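Local coordinates for protein glycerate dehydrogenase/glyoxylate reductase (Thermus thermophilus, PDB 2CUK) that probably reduces glyoxylate and hydroxypyruvate to the corresponding hydroxyacids with NAD(P)H, as a D-isomer specific 2-hydroxyacid dehydrogenase, at residues M1-L9 with E42-D53; L105-A114 with G222-R230. All coordinates share one frame; numbering follows the deposited sequence.

Interaction 1 of 2, residues M1-L9 with E42-D53; sequences MRVLVTRTL and EGAVGLIPTVED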
loop_
_atom_site.group_PDB
_atom_site.type_symbol
_atom_site.label_atom_id
_atom_site.label_comp_id
_atom_site.label_asym_id
_atom_site.label_seq_id
_atom_site.Cartn_x
_atom_site.Cartn_y
_atom_site.Cartn_z
ATOM N N MET A 1 -42.718 16.620 -4.756
ATOM C CA MET A 1 -41.601 16.625 -3.770
ATOM C C MET A 1 -40.254 16.564 -4.481
ATOM O O MET A 1 -40.003 15.667 -5.285
ATOM C CB MET A 1 -41.734 15.434 -2.818
ATOM C CG MET A 1 -42.985 15.469 -1.948
ATOM S SD MET A 1 -43.144 14.002 -0.911
ATOM C CE MET A 1 -42.444 14.587 0.638
ATOM N N ARG A 2 -39.391 17.524 -4.175
ATOM C CA ARG A 2 -38.073 17.583 -4.788
ATOM C C ARG A 2 -36.973 17.332 -3.762
ATOM O O ARG A 2 -37.071 17.761 -2.610
ATOM C CB ARG A 2 -37.870 18.949 -5.449
ATOM C CG ARG A 2 -36.538 19.114 -6.169
ATOM C CD ARG A 2 -36.514 20.394 -6.995
ATOM N NE ARG A 2 -36.620 21.592 -6.166
ATOM C CZ ARG A 2 -35.678 22.008 -5.325
ATOM N NH1 ARG A 2 -34.548 21.323 -5.197
ATOM N NH2 ARG A 2 -35.864 23.109 -4.610
ATOM N N VAL A 3 -35.932 16.626 -4.191
ATOM C CA VAL A 3 -34.793 16.317 -3.334
ATOM C C VAL A 3 -33.532 16.928 -3.939
ATOM O O VAL A 3 -33.289 16.807 -5.141
ATOM C CB VAL A 3 -34.588 14.788 -3.191
ATOM C CG1 VAL A 3 -33.321 14.501 -2.385
ATOM C CG2 VAL A 3 -35.795 14.165 -2.506
ATOM N N LEU A 4 -32.738 17.590 -3.104
ATOM C CA LEU A 4 -31.505 18.212 -3.563
ATOM C C LEU A 4 -30.274 17.449 -3.078
ATOM O O LEU A 4 -30.099 17.223 -1.880
ATOM C CB LEU A 4 -31.428 19.662 -3.082
ATOM C CG LEU A 4 -30.143 20.419 -3.430
ATOM C CD1 LEU A 4 -29.959 20.457 -4.941
ATOM C CD2 LEU A 4 -30.208 21.825 -2.867
ATOM N N VAL A 5 -29.434 17.048 -4.028
ATOM C CA VAL A 5 -28.199 16.331 -3.735
ATOM C C VAL A 5 -27.100 17.300 -4.161
ATOM O O VAL A 5 -26.970 17.622 -5.342
ATOM C CB VAL A 5 -28.102 15.025 -4.550
ATOM C CG1 VAL A 5 -26.915 14.199 -4.073
ATOM C CG2 VAL A 5 -29.396 14.232 -4.416
ATOM N N THR A 6 -26.321 17.766 -3.188
ATOM C CA THR A 6 -25.270 18.747 -3.434
ATOM C C THR A 6 -24.109 18.342 -4.338
ATOM O O THR A 6 -23.344 19.201 -4.774
ATOM C CB THR A 6 -24.692 19.260 -2.108
ATOM O OG1 THR A 6 -24.077 18.176 -1.402
ATOM C CG2 THR A 6 -25.807 19.859 -1.247
ATOM N N ARG A 7 -23.971 17.049 -4.617
ATOM C CA ARG A 7 -22.892 16.569 -5.482
ATOM C C ARG A 7 -23.327 15.318 -6.235
ATOM O O ARG A 7 -24.228 14.605 -5.798
ATOM C CB ARG A 7 -21.644 16.230 -4.659
ATOM C CG ARG A 7 -21.013 17.394 -3.921
ATOM C CD ARG A 7 -20.403 18.422 -4.865
ATOM N NE ARG A 7 -19.652 19.428 -4.118
ATOM C CZ ARG A 7 -20.190 20.254 -3.225
ATOM N NH1 ARG A 7 -21.493 20.204 -2.971
ATOM N NH2 ARG A 7 -19.424 21.113 -2.565
ATOM N N THR A 8 -22.681 15.049 -7.367
ATOM C CA THR A 8 -22.999 13.856 -8.139
ATOM C C THR A 8 -22.473 12.651 -7.363
ATOM O O THR A 8 -21.401 12.714 -6.757
ATOM C CB THR A 8 -22.348 13.894 -9.528
ATOM O OG1 THR A 8 -20.955 14.193 -9.394
ATOM C CG2 THR A 8 -23.008 14.957 -10.394
ATOM N N LEU A 9 -23.226 11.558 -7.379
ATOM C CA LEU A 9 -22.841 10.358 -6.646
ATOM C C LEU A 9 -22.613 9.166 -7.567
ATOM O O LEU A 9 -23.233 9.058 -8.624
ATOM C CB LEU A 9 -23.924 9.994 -5.626
ATOM C CG LEU A 9 -24.397 11.094 -4.668
ATOM C CD1 LEU A 9 -25.484 10.529 -3.763
ATOM C CD2 LEU A 9 -23.226 11.618 -3.841
ATOM N N GLU A 42 -34.446 25.985 -1.322
ATOM C CA GLU A 42 -35.809 26.440 -1.071
ATOM C C GLU A 42 -36.814 25.614 -1.871
ATOM O O GLU A 42 -36.694 25.481 -3.089
ATOM C CB GLU A 42 -35.947 27.923 -1.427
ATOM C CG GLU A 42 -35.453 28.279 -2.820
ATOM C CD GLU A 42 -35.583 29.760 -3.122
ATOM O OE1 GLU A 42 -35.055 30.204 -4.167
ATOM O OE2 GLU A 42 -36.214 30.481 -2.315
ATOM N N GLY A 43 -37.795 25.047 -1.174
ATOM C CA GLY A 43 -38.806 24.241 -1.832
ATOM C C GLY A 43 -38.533 22.748 -1.785
ATOM O O GLY A 43 -39.410 21.946 -2.102
ATOM N N ALA A 44 -37.323 22.368 -1.383
ATOM C CA ALA A 44 -36.948 20.957 -1.311
ATOM C C ALA A 44 -37.421 20.289 -0.024
ATOM O O ALA A 44 -37.311 20.856 1.059
ATOM C CB ALA A 44 -35.437 20.814 -1.439
ATOM N N VAL A 45 -37.944 19.075 -0.148
ATOM C CA VAL A 45 -38.421 18.334 1.012
ATOM C C VAL A 45 -37.309 17.453 1.585
ATOM O O VAL A 45 -37.345 17.080 2.756
ATOM C CB VAL A 45 -39.631 17.446 0.642
ATOM C CG1 VAL A 45 -39.204 16.347 -0.319
ATOM C CG2 VAL A 45 -40.240 16.854 1.898
ATOM N N GLY A 46 -36.322 17.130 0.751
ATOM C CA GLY A 46 -35.214 16.298 1.190
ATOM C C GLY A 46 -33.872 16.846 0.737
ATOM O O GLY A 46 -33.779 17.472 -0.319
ATOM N N LEU A 47 -32.830 16.614 1.529
ATOM C CA LEU A 47 -31.494 17.103 1.192
ATOM C C LEU A 47 -30.402 16.093 1.526
ATOM O O LEU A 47 -30.398 15.510 2.611
ATOM C CB LEU A 47 -31.203 18.408 1.940
ATOM C CG LEU A 47 -29.801 19.002 1.761
ATOM C CD1 LEU A 47 -29.657 19.549 0.351
ATOM C CD2 LEU A 47 -29.563 20.104 2.784
ATOM N N ILE A 48 -29.484 15.888 0.581
ATOM C CA ILE A 48 -28.354 14.980 0.778
ATOM C C ILE A 48 -27.090 15.794 0.522
ATOM O O ILE A 48 -26.661 15.948 -0.621
ATOM C CB ILE A 48 -28.379 13.794 -0.203
ATOM C CG1 ILE A 48 -29.667 12.991 -0.023
ATOM C CG2 ILE A 48 -27.159 12.902 0.042
ATOM C CD1 ILE A 48 -29.879 11.926 -1.074
ATOM N N PRO A 49 -26.484 16.338 1.589
ATOM C CA PRO A 49 -25.268 17.146 1.481
ATOM C C PRO A 49 -24.001 16.333 1.695
ATOM O O PRO A 49 -24.062 15.131 1.971
ATOM C CB PRO A 49 -25.461 18.172 2.582
ATOM C CG PRO A 49 -26.023 17.311 3.683
ATOM C CD PRO A 49 -27.018 16.392 2.964
ATOM N N THR A 50 -22.861 17.010 1.564
ATOM C CA THR A 50 -21.545 16.409 1.766
ATOM C C THR A 50 -20.828 17.239 2.826
ATOM O O THR A 50 -21.347 18.263 3.272
ATOM C CB THR A 50 -20.684 16.423 0.473
ATOM O OG1 THR A 50 -20.423 17.777 0.080
ATOM C CG2 THR A 50 -21.390 15.691 -0.656
ATOM N N VAL A 51 -19.641 16.795 3.229
ATOM C CA VAL A 51 -18.862 17.512 4.234
ATOM C C VAL A 51 -18.448 18.908 3.763
ATOM O O VAL A 51 -18.060 19.749 4.576
ATOM C CB VAL A 51 -17.581 16.728 4.622
ATOM C CG1 VAL A 51 -17.958 15.429 5.324
ATOM C CG2 VAL A 51 -16.746 16.439 3.379
ATOM N N GLU A 52 -18.539 19.151 2.458
ATOM C CA GLU A 52 -18.162 20.443 1.880
ATOM C C GLU A 52 -19.303 21.461 1.887
ATOM O O GLU A 52 -19.117 22.604 1.464
ATOM C CB GLU A 52 -17.681 20.256 0.436
ATOM C CG GLU A 52 -16.447 19.378 0.277
ATOM C CD GLU A 52 -15.159 20.094 0.637
ATOM O OE1 GLU A 52 -15.101 20.714 1.721
ATOM O OE2 GLU A 52 -14.199 20.028 -0.161
ATOM N N ASP A 53 -20.478 21.050 2.356
ATOM C CA ASP A 53 -21.640 21.936 2.396
ATOM C C ASP A 53 -21.997 22.316 3.829
ATOM O O ASP A 53 -22.264 21.447 4.660
ATOM C CB ASP A 53 -22.853 21.258 1.755
ATOM C CG ASP A 53 -22.563 20.722 0.367
ATOM O OD1 ASP A 53 -22.282 21.530 -0.545
ATOM O OD2 ASP A 53 -22.618 19.485 0.191
#
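Thr6 and Arg7 close on the carboxylate of Asp53 just beyond the paired strands 2-5 and 46-48. Thr6 OG1 donates a short bond of 2.5 Å to Asp53 OD2, meeting that oxygen from above the carboxylate plane. The other oxygen, Asp53 OD1, turns its syn lone pair to Arg7 NH1 at 2.9 Å in a salt bridge, although the guanidinium and carboxylate planes are inclined by 68°. Arg7 CG, anti to its carbonyl carbon (chi1 -63°), rests 3.7 Å from Thr50 CG2, and the bend at chi2 (-67°) then turns the chain so that NH1 reaches both Asp53 OD1 and Thr6 O. A second shell fixes the carboxylate: Asp53 OD2 accepts from Thr50 N on its anti lone pair and from Thr50 OG1, so three donors grip one oxygen, an environment likely to stabilise its negative charge.

Behind this cluster the strands pair in parallel. Leu4 uses both backbone polar atoms, its N bonding Gly46 O and its O receiving Ile48 N, while Val45 N binds Arg2 O and Thr6 N binds Ile48 O. On one face of the sheet Leu47 CD1 lies 3.9 Å from Leu4 CB, the two leucines pointing the same way; on the other, Ile48 CD1 meets Val5 CG2 at 4.1 Å. At the opposite end Ala44 covers one face of the Arg2 guanidinium, whose NH2 is bonded to Arg40 O.

Strands 2-5 and 46-48 are inner neighbours in a five-stranded parallel, flavodoxin-like alpha/beta sheet, 46-48 being its middle strand. Strand 23-26 continues it beyond strand 2-5, helix 283-301 packs Leu297 on Val3 and Ile48, helix 34-41 covers Leu4, and Pro134 of the second subunit packs on Arg7.

Interaction 2 of 2, residues L105-A114 with G222-R230; sequences LTLALLLAVA and GAILLNTAR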
loop_
_atom_site.group_PDB
_atom_site.type_symbol
_atom_site.label_atom_id
_atom_site.label_comp_id
_atom_site.label_asym_id
_atom_site.label_seq_id
_atom_site.Cartn_x
_atom_site.Cartn_y
_atom_site.Cartn_z
ATOM N N LEU A 105 -6.746 2.264 3.396
ATOM C CA LEU A 105 -5.852 3.325 2.961
ATOM C C LEU A 105 -4.874 3.732 4.060
ATOM O O LEU A 105 -3.765 4.188 3.809
ATOM C CB LEU A 105 -6.691 4.528 2.540
ATOM C CG LEU A 105 -5.824 5.670 2.002
ATOM C CD1 LEU A 105 -5.799 5.721 0.471
ATOM C CD2 LEU A 105 -6.303 7.046 2.469
ATOM N N THR A 106 -5.337 3.605 5.320
ATOM C CA THR A 106 -4.409 3.828 6.419
ATOM C C THR A 106 -3.207 2.903 6.270
ATOM O O THR A 106 -2.058 3.321 6.340
ATOM C CB THR A 106 -5.122 3.563 7.751
ATOM O OG1 THR A 106 -6.230 4.460 7.878
ATOM C CG2 THR A 106 -4.154 3.803 8.917
ATOM N N LEU A 107 -3.496 1.629 6.040
ATOM C CA LEU A 107 -2.440 0.647 5.839
ATOM C C LEU A 107 -1.633 0.954 4.582
ATOM O O LEU A 107 -0.419 0.799 4.572
ATOM C CB LEU A 107 -3.030 -0.765 5.743
ATOM C CG LEU A 107 -3.014 -1.571 7.046
ATOM C CD1 LEU A 107 -1.574 -1.862 7.426
ATOM C CD2 LEU A 107 -3.718 -0.804 8.160
ATOM N N ALA A 108 -2.308 1.398 3.526
ATOM C CA ALA A 108 -1.626 1.718 2.276
ATOM C C ALA A 108 -0.592 2.825 2.511
ATOM O O ALA A 108 0.501 2.791 1.946
ATOM C CB ALA A 108 -2.639 2.156 1.227
ATOM N N LEU A 109 -0.944 3.800 3.346
ATOM C CA LEU A 109 -0.051 4.913 3.660
ATOM C C LEU A 109 1.117 4.456 4.532
ATOM O O LEU A 109 2.249 4.909 4.356
ATOM C CB LEU A 109 -0.824 6.039 4.365
ATOM C CG LEU A 109 -1.760 6.884 3.489
ATOM C CD1 LEU A 109 -2.555 7.863 4.356
ATOM C CD2 LEU A 109 -0.938 7.637 2.446
ATOM N N LEU A 110 0.846 3.561 5.474
ATOM C CA LEU A 110 1.909 3.048 6.333
ATOM C C LEU A 110 2.956 2.364 5.452
ATOM O O LEU A 110 4.154 2.619 5.578
ATOM C CB LEU A 110 1.345 2.048 7.350
ATOM C CG LEU A 110 2.366 1.195 8.117
ATOM C CD1 LEU A 110 3.430 2.080 8.750
ATOM C CD2 LEU A 110 1.651 0.382 9.177
ATOM N N LEU A 111 2.493 1.501 4.552
ATOM C CA LEU A 111 3.385 0.779 3.652
ATOM C C LEU A 111 4.039 1.722 2.652
ATOM O O LEU A 111 5.206 1.546 2.301
ATOM C CB LEU A 111 2.614 -0.315 2.911
ATOM C CG LEU A 111 2.164 -1.502 3.769
ATOM C CD1 LEU A 111 1.149 -2.351 3.010
ATOM C CD2 LEU A 111 3.388 -2.329 4.146
ATOM N N ALA A 112 3.293 2.726 2.200
ATOM C CA ALA A 112 3.828 3.688 1.246
ATOM C C ALA A 112 5.041 4.406 1.835
ATOM O O ALA A 112 6.042 4.602 1.156
ATOM C CB ALA A 112 2.762 4.699 0.870
ATOM N N VAL A 113 4.931 4.801 3.100
ATOM C CA VAL A 113 6.000 5.505 3.801
ATOM C C VAL A 113 7.112 4.558 4.247
ATOM O O VAL A 113 8.282 4.774 3.939
ATOM C CB VAL A 113 5.453 6.242 5.054
ATOM C CG1 VAL A 113 6.603 6.845 5.864
ATOM C CG2 VAL A 113 4.487 7.332 4.634
ATOM N N ALA A 114 6.735 3.503 4.964
ATOM C CA ALA A 114 7.692 2.548 5.503
ATOM C C ALA A 114 8.607 1.970 4.417
ATOM O O ALA A 114 9.805 1.798 4.598
ATOM C CB ALA A 114 6.911 1.422 6.182
ATOM N N GLY A 222 12.895 8.354 14.191
ATOM C CA GLY A 222 12.745 7.236 13.279
ATOM C C GLY A 222 11.334 6.666 13.281
ATOM O O GLY A 222 11.090 5.606 12.705
ATOM N N ALA A 223 10.403 7.363 13.929
ATOM C CA ALA A 223 9.013 6.916 13.988
ATOM C C ALA A 223 8.231 7.435 12.781
ATOM O O ALA A 223 8.680 8.342 12.090
ATOM C CB ALA A 223 8.354 7.405 15.275
ATOM N N ILE A 224 7.066 6.843 12.538
ATOM C CA ILE A 224 6.199 7.248 11.437
ATOM C C ILE A 224 4.855 7.722 11.992
ATOM O O ILE A 224 4.298 7.102 12.897
ATOM C CB ILE A 224 5.902 6.075 10.474
ATOM C CG1 ILE A 224 7.185 5.626 9.771
ATOM C CG2 ILE A 224 4.848 6.505 9.452
ATOM C CD1 ILE A 224 7.001 4.375 8.918
ATOM N N LEU A 225 4.345 8.823 11.447
ATOM C CA LEU A 225 3.051 9.356 11.859
ATOM C C LEU A 225 2.037 9.172 10.735
ATOM O O LEU A 225 2.317 9.494 9.581
ATOM C CB LEU A 225 3.150 10.849 12.181
ATOM C CG LEU A 225 1.800 11.530 12.448
ATOM C CD1 LEU A 225 1.215 11.036 13.768
ATOM C CD2 LEU A 225 1.985 13.040 12.487
ATOM N N LEU A 226 0.859 8.663 11.081
ATOM C CA LEU A 226 -0.202 8.457 10.103
ATOM C C LEU A 226 -1.466 9.191 10.550
ATOM O O LEU A 226 -1.828 9.162 11.729
ATOM C CB LEU A 226 -0.518 6.962 9.965
ATOM C CG LEU A 226 0.602 6.005 9.543
ATOM C CD1 LEU A 226 0.076 4.578 9.552
ATOM C CD2 LEU A 226 1.115 6.380 8.155
ATOM N N ASN A 227 -2.128 9.866 9.620
ATOM C CA ASN A 227 -3.368 10.560 9.953
ATOM C C ASN A 227 -4.374 10.502 8.812
ATOM O O ASN A 227 -4.209 11.164 7.787
ATOM C CB ASN A 227 -3.108 12.024 10.328
ATOM C CG ASN A 227 -4.376 12.743 10.776
ATOM O OD1 ASN A 227 -5.342 12.108 11.206
ATOM N ND2 ASN A 227 -4.374 14.068 10.691
ATOM N N THR A 228 -5.409 9.689 8.991
ATOM C CA THR A 228 -6.462 9.565 7.991
ATOM C C THR A 228 -7.787 10.007 8.620
ATOM O O THR A 228 -8.858 9.799 8.046
ATOM C CB THR A 228 -6.600 8.111 7.487
ATOM O OG1 THR A 228 -6.881 7.239 8.592
ATOM C CG2 THR A 228 -5.313 7.661 6.794
ATOM N N ALA A 229 -7.698 10.633 9.794
ATOM C CA ALA A 229 -8.876 11.108 10.529
ATOM C C ALA A 229 -9.265 12.557 10.219
ATOM O O ALA A 229 -10.066 12.809 9.324
ATOM C CB ALA A 229 -8.646 10.943 12.033
ATOM N N ARG A 230 -8.712 13.508 10.968
ATOM C CA ARG A 230 -9.015 14.924 10.751
ATOM C C ARG A 230 -7.720 15.726 10.696
ATOM O O ARG A 230 -6.867 15.599 11.571
ATOM C CB ARG A 230 -9.910 15.469 11.873
ATOM C CG ARG A 230 -11.284 14.817 11.981
ATOM C CD ARG A 230 -12.115 15.043 10.725
ATOM N NE ARG A 230 -12.405 16.456 10.486
ATOM C CZ ARG A 230 -13.307 17.164 11.160
ATOM N NH1 ARG A 230 -14.018 16.593 12.123
ATOM N NH2 ARG A 230 -13.505 18.443 10.869
#
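Helix 105-114 runs roughly antiparallel to strand 224-227, at 153° with the axes 8.9 Å apart, which brings Thr106, Leu110 and Ala114 opposite Thr228, Leu226 and Ile224. Leu226 stands under the helix and straddles Leu110: its CD1 meets Leu110 CB at 3.6 Å, while CD2 lies against the backbone N and CA of the same residue. Further on, Ile224 and Val113 meet tip to tip, Ile224 CD1 being 3.9 Å from Val113 CG1. With chi2 at 174° the isoleucine is fully extended, and its CD1 reaches Ala114 and Leu110 CD1 too.

Strand 224-227 is an inner strand of the six-stranded parallel sheet of the Rossmann-type NAD-binding domain, and helix 99-114 packs across one of its faces, where Leu109 and Val113 also touch Val273 of strand 272-274. Were Ile224 cut back to an alanine, Val113, Ala114 and Leu110 would probably lose the CD1 they share, opening a gap beneath the helix.

Past the strand end, Leu109 CD1 slides along Thr228 CG2 at 3.7 Å. Beside it Thr106 OG1 and Thr228 OG1 lie 2.9 Å apart, close enough for a hydrogen bond, and Thr106 OG1 is bonded to Thr102 O one helical turn back.

Overall arrangement
Interactions 1 and 2 lie on opposite sides of the chain's centre, their own centres about 34 Å apart, and share no strand or helix. Both are buried, yet their chemistry follows their place. Interaction 1 joins neighbouring strands within the five-stranded sheet of one lobe, so main-chain bonds carry its middle; past the C-terminal ends of the strands a buried ionic and hydroxyl cluster follows, and near it Thr8 and Glu52 hydrogen-bond to the second subunit. Interaction 2 joins the six-stranded sheet of the other lobe to a covering helix and therefore rests on interlocking aliphatic side chains, with polar contact confined to one pair of threonines. On its far side, helix 105-114 packs against the second subunit.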